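Local structure of protein virC2 (Agrobacterium tumefaciens, 2RH3) at residues A[50-62]-A[104-116]. The protein probably binds DNA through its C-terminal ribbon-helix-helix domain, the part described here, and enhances T-DNA transfer and virulence in crown gall disease. Numbering follows the deposited sequence.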
loop_
_atom_site.group_PDB
_atom_site.type_symbol
_atom_site.label_atom_id
_atom_site.label_comp_id
_atom_site.label_asym_id
_atom_site.label_seq_id
_atom_site.Cartn_x
_atom_site.Cartn_y
_atom_site.Cartn_z
ATOM N N SER A 50 8.945 11.709 6.499
ATOM C CA SER A 50 8.990 10.605 7.460
ATOM C C SER A 50 8.725 9.237 6.816
ATOM O O SER A 50 9.102 8.196 7.360
ATOM C CB SER A 50 8.033 10.864 8.626
ATOM O OG SER A 50 6.684 10.929 8.182
ATOM N N PHE A 51 8.115 9.252 5.631
ATOM C CA PHE A 51 7.789 8.024 4.910
ATOM C C PHE A 51 9.020 7.192 4.541
ATOM O O PHE A 51 8.913 5.989 4.346
ATOM C CB PHE A 51 6.972 8.343 3.656
ATOM C CG PHE A 51 7.789 8.889 2.510
ATOM C CD1 PHE A 51 8.134 8.072 1.430
ATOM C CD2 PHE A 51 8.200 10.214 2.501
ATOM C CE1 PHE A 51 8.869 8.576 0.366
ATOM C CE2 PHE A 51 8.941 10.720 1.439
ATOM C CZ PHE A 51 9.273 9.904 0.378
ATOM N N ARG A 52 10.184 7.837 4.454
ATOM C CA ARG A 52 11.425 7.139 4.098
ATOM C C ARG A 52 11.898 6.185 5.197
ATOM O O ARG A 52 12.744 5.323 4.950
ATOM C CB ARG A 52 12.527 8.133 3.726
ATOM C CG ARG A 52 12.205 8.954 2.493
ATOM C CD ARG A 52 13.332 9.905 2.137
ATOM N NE ARG A 52 12.797 11.143 1.581
ATOM C CZ ARG A 52 12.462 12.206 2.306
ATOM N NH1 ARG A 52 12.624 12.192 3.624
ATOM N NH2 ARG A 52 11.970 13.285 1.712
ATOM N N ALA A 53 11.340 6.341 6.399
ATOM C CA ALA A 53 11.638 5.454 7.535
ATOM C C ALA A 53 10.610 4.336 7.717
ATOM O O ALA A 53 10.690 3.538 8.658
ATOM C CB ALA A 53 11.771 6.269 8.812
ATOM N N ALA A 54 9.636 4.283 6.821
ATOM C CA ALA A 54 8.561 3.328 6.941
ATOM C C ALA A 54 8.864 2.029 6.170
ATOM O O ALA A 54 9.629 2.043 5.199
ATOM C CB ALA A 54 7.266 3.964 6.473
ATOM N N PRO A 55 8.285 0.896 6.620
ATOM C CA PRO A 55 8.441 -0.404 5.946
ATOM C C PRO A 55 8.064 -0.344 4.465
ATOM O O PRO A 55 7.181 0.423 4.088
ATOM C CB PRO A 55 7.450 -1.307 6.685
ATOM C CG PRO A 55 7.244 -0.679 7.999
ATOM C CD PRO A 55 7.432 0.796 7.823
ATOM N N LYS A 56 8.721 -1.154 3.642
ATOM C CA LYS A 56 8.552 -1.086 2.189
ATOM C C LYS A 56 7.562 -2.130 1.657
ATOM O O LYS A 56 6.872 -1.893 0.664
ATOM C CB LYS A 56 9.912 -1.238 1.482
ATOM C CG LYS A 56 10.862 -0.068 1.701
ATOM C CD LYS A 56 10.677 1.005 0.639
ATOM C CE LYS A 56 11.355 2.297 1.044
ATOM N NZ LYS A 56 10.542 3.054 2.036
ATOM N N SER A 57 7.497 -3.272 2.331
ATOM C CA SER A 57 6.639 -4.379 1.904
ATOM C C SER A 57 6.170 -5.238 3.076
ATOM O O SER A 57 6.507 -4.982 4.233
ATOM C CB SER A 57 7.369 -5.252 0.874
ATOM O OG SER A 57 8.594 -5.720 1.411
ATOM N N TYR A 58 5.406 -6.280 2.750
ATOM C CA TYR A 58 4.779 -7.148 3.741
ATOM C C TYR A 58 4.647 -8.559 3.172
ATOM O O TYR A 58 4.700 -8.735 1.945
ATOM C CB TYR A 58 3.388 -6.618 4.128
ATOM C CG TYR A 58 2.523 -6.276 2.933
ATOM C CD1 TYR A 58 1.698 -7.250 2.338
ATOM C CD2 TYR A 58 2.545 -4.995 2.380
ATOM C CE1 TYR A 58 0.927 -6.951 1.234
ATOM C CE2 TYR A 58 1.790 -4.682 1.259
ATOM C CZ TYR A 58 0.953 -5.663 0.706
ATOM O OH TYR A 58 0.184 -5.358 -0.393
ATOM N N PRO A 59 4.487 -9.565 4.050
ATOM C CA PRO A 59 4.345 -10.950 3.567
ATOM C C PRO A 59 3.073 -11.151 2.733
ATOM O O PRO A 59 2.002 -10.657 3.094
ATOM C CB PRO A 59 4.251 -11.763 4.860
ATOM C CG PRO A 59 4.876 -10.909 5.897
ATOM C CD PRO A 59 4.444 -9.518 5.523
ATOM N N ILE A 60 3.215 -11.878 1.626
ATOM C CA ILE A 60 2.078 -12.279 0.786
ATOM C C ILE A 60 1.872 -13.810 0.849
ATOM O O ILE A 60 2.797 -14.539 1.222
ATOM C CB ILE A 60 2.266 -11.777 -0.659
ATOM C CG1 ILE A 60 3.564 -12.335 -1.258
ATOM C CG2 ILE A 60 2.236 -10.231 -0.693
ATOM C CD1 ILE A 60 3.509 -12.556 -2.746
ATOM N N PRO A 61 0.655 -14.306 0.517
ATOM C CA PRO A 61 0.417 -15.751 0.688
ATOM C C PRO A 61 1.204 -16.609 -0.297
ATOM O O PRO A 61 1.469 -16.165 -1.417
ATOM C CB PRO A 61 -1.086 -15.916 0.414
ATOM C CG PRO A 61 -1.660 -14.544 0.325
ATOM C CD PRO A 61 -0.536 -13.595 0.015
ATOM N N HIS A 62 1.564 -17.821 0.140
ATOM C CA HIS A 62 2.185 -18.849 -0.700
ATOM C C HIS A 62 1.537 -20.199 -0.388
ATOM O O HIS A 62 2.224 -21.196 -0.126
ATOM C CB HIS A 62 3.699 -18.932 -0.457
ATOM C CG HIS A 62 4.429 -17.665 -0.765
ATOM N ND1 HIS A 62 4.771 -17.297 -2.048
ATOM C CD2 HIS A 62 4.878 -16.677 0.044
ATOM C CE1 HIS A 62 5.405 -16.137 -2.016
ATOM N NE2 HIS A 62 5.484 -15.740 -0.758
ATOM N N LEU A 104 4.520 2.490 -4.345
ATOM C CA LEU A 104 3.843 3.468 -3.493
ATOM C C LEU A 104 2.712 2.806 -2.703
ATOM O O LEU A 104 2.652 2.943 -1.473
ATOM C CB LEU A 104 3.308 4.638 -4.327
ATOM C CG LEU A 104 2.605 5.767 -3.548
ATOM C CD1 LEU A 104 3.523 6.357 -2.484
ATOM C CD2 LEU A 104 2.078 6.852 -4.464
ATOM N N ALA A 105 1.844 2.074 -3.395
ATOM C CA ALA A 105 0.727 1.388 -2.710
ATOM C C ALA A 105 1.229 0.372 -1.700
ATOM O O ALA A 105 0.725 0.298 -0.571
ATOM C CB ALA A 105 -0.198 0.724 -3.715
ATOM N N THR A 106 2.234 -0.405 -2.100
ATOM C CA THR A 106 2.776 -1.444 -1.242
ATOM C C THR A 106 3.380 -0.859 0.043
ATOM O O THR A 106 3.151 -1.388 1.133
ATOM C CB THR A 106 3.759 -2.354 -2.016
ATOM O OG1 THR A 106 3.035 -3.027 -3.062
ATOM C CG2 THR A 106 4.396 -3.382 -1.088
ATOM N N ALA A 107 4.122 0.240 -0.086
ATOM C CA ALA A 107 4.681 0.930 1.077
ATOM C C ALA A 107 3.593 1.491 1.993
ATOM O O ALA A 107 3.700 1.388 3.206
ATOM C CB ALA A 107 5.627 2.059 0.638
ATOM N N ALA A 108 2.567 2.088 1.401
ATOM C CA ALA A 108 1.461 2.658 2.167
ATOM C C ALA A 108 0.786 1.563 3.012
ATOM O O ALA A 108 0.499 1.743 4.201
ATOM C CB ALA A 108 0.480 3.322 1.226
ATOM N N LEU A 109 0.567 0.415 2.393
ATOM C CA LEU A 109 -0.042 -0.715 3.100
ATOM C C LEU A 109 0.895 -1.307 4.143
ATOM O O LEU A 109 0.471 -1.640 5.242
ATOM C CB LEU A 109 -0.485 -1.778 2.097
ATOM C CG LEU A 109 -1.708 -1.415 1.261
ATOM C CD1 LEU A 109 -1.816 -2.401 0.088
ATOM C CD2 LEU A 109 -2.992 -1.422 2.101
ATOM N N ALA A 110 2.178 -1.448 3.791
ATOM C CA ALA A 110 3.163 -1.961 4.718
ATOM C C ALA A 110 3.166 -1.132 6.010
ATOM O O ALA A 110 3.270 -1.682 7.091
ATOM C CB ALA A 110 4.539 -1.971 4.070
ATOM N N CYS A 111 3.037 0.184 5.852
ATOM C CA CYS A 111 2.963 1.141 6.954
ATOM C C CYS A 111 1.696 0.958 7.812
ATOM O O CYS A 111 1.758 0.985 9.044
ATOM C CB CYS A 111 3.031 2.567 6.390
ATOM S SG CYS A 111 3.206 3.857 7.617
ATOM N N PHE A 112 0.560 0.763 7.146
ATOM C CA PHE A 112 -0.727 0.539 7.801
ATOM C C PHE A 112 -0.659 -0.759 8.619
ATOM O O PHE A 112 -1.064 -0.800 9.789
ATOM C CB PHE A 112 -1.830 0.434 6.725
ATOM C CG PHE A 112 -3.202 0.258 7.292
ATOM C CD1 PHE A 112 -4.043 1.358 7.462
ATOM C CD2 PHE A 112 -3.664 -1.005 7.649
ATOM C CE1 PHE A 112 -5.331 1.196 8.006
ATOM C CE2 PHE A 112 -4.933 -1.171 8.196
ATOM C CZ PHE A 112 -5.768 -0.074 8.361
ATOM N N PHE A 113 -0.132 -1.822 8.003
ATOM C CA PHE A 113 -0.034 -3.116 8.667
ATOM C C PHE A 113 0.940 -3.087 9.857
ATOM O O PHE A 113 0.665 -3.701 10.877
ATOM C CB PHE A 113 0.356 -4.231 7.701
ATOM C CG PHE A 113 -0.593 -4.420 6.534
ATOM C CD1 PHE A 113 -1.990 -4.244 6.672
ATOM C CD2 PHE A 113 -0.088 -4.823 5.298
ATOM C CE1 PHE A 113 -2.850 -4.432 5.574
ATOM C CE2 PHE A 113 -0.938 -5.029 4.210
ATOM C CZ PHE A 113 -2.320 -4.823 4.349
ATOM N N ALA A 114 2.062 -2.374 9.718
ATOM C CA ALA A 114 3.023 -2.260 10.828
ATOM C C ALA A 114 2.412 -1.489 12.000
ATOM O O ALA A 114 2.665 -1.805 13.171
ATOM C CB ALA A 114 4.326 -1.601 10.360
ATOM N N ARG A 115 1.589 -0.490 11.673
ATOM C CA ARG A 115 0.921 0.329 12.690
ATOM C C ARG A 115 -0.080 -0.541 13.444
ATOM O O ARG A 115 -0.166 -0.478 14.669
ATOM C CB ARG A 115 0.231 1.536 12.048
ATOM C CG ARG A 115 -0.265 2.585 13.073
ATOM C CD ARG A 115 -0.907 3.809 12.382
ATOM N NE ARG A 115 -0.044 4.448 11.378
ATOM C CZ ARG A 115 0.931 5.326 11.642
ATOM N NH1 ARG A 115 1.204 5.696 12.891
ATOM N NH2 ARG A 115 1.640 5.838 10.645
ATOM N N GLU A 116 -0.815 -1.368 12.702
ATOM C CA GLU A 116 -1.719 -2.355 13.308
ATOM C C GLU A 116 -0.990 -3.226 14.326
ATOM O O GLU A 116 -1.421 -3.366 15.460
ATOM C CB GLU A 116 -2.277 -3.285 12.243
ATOM C CG GLU A 116 -3.586 -2.914 11.651
ATOM C CD GLU A 116 -4.159 -4.076 10.842
ATOM O OE1 GLU A 116 -3.805 -4.187 9.658
ATOM O OE2 GLU A 116 -4.957 -4.869 11.403
HETATM O O HOH W 1 5.874 2.566 3.870
HETATM O O HOH W 2 1.720 -5.365 -2.808
#
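The Y58 ring receives the edge of F113 on one face, CE2 lying 3.7 Å above the plane of Y58 and over its centre, while T106 O and A110 CB sit at its rim, in plane. A centroid separation of 5.0 Å and planes at 89° make this a T-shaped pair. L109 O lies over one face of F113, offset toward its rim. In this ribbon-helix-helix fold the pair joins the long loop between helix 27-47 and strand 71-76 to helix 97-118, across which residues 54-58 run. The CA-CB bond of Y58 already points toward the helix, and chi1 of 49°, with CG between the backbone N and the carbonyl carbon, turns the ring's edge to T106 and A110; CE2 then meets T106 CG2 at 3.7 Å, and OH reaches L109 CD1. That hydroxyl also hydrogen-bonds to R8 O, just after strand 2-7, and accepts a hydrogen bond from a water that also donates to T106 OG1; OG1 is further bonded to H102 O. Small helix residues permit the close backbone approach: the CA atoms of K56 and A107 are 4.5 Å apart, and A110 CB lies 3.6 Å from both P55 O and S57 O. P55 CG rests on A114 CB. Direct hydrogen bonds between the segments are absent, but a second water bridges them, donating to P55 O and A107 O at short distances, 2.5 Å (doubtfully so) and 2.6 Å.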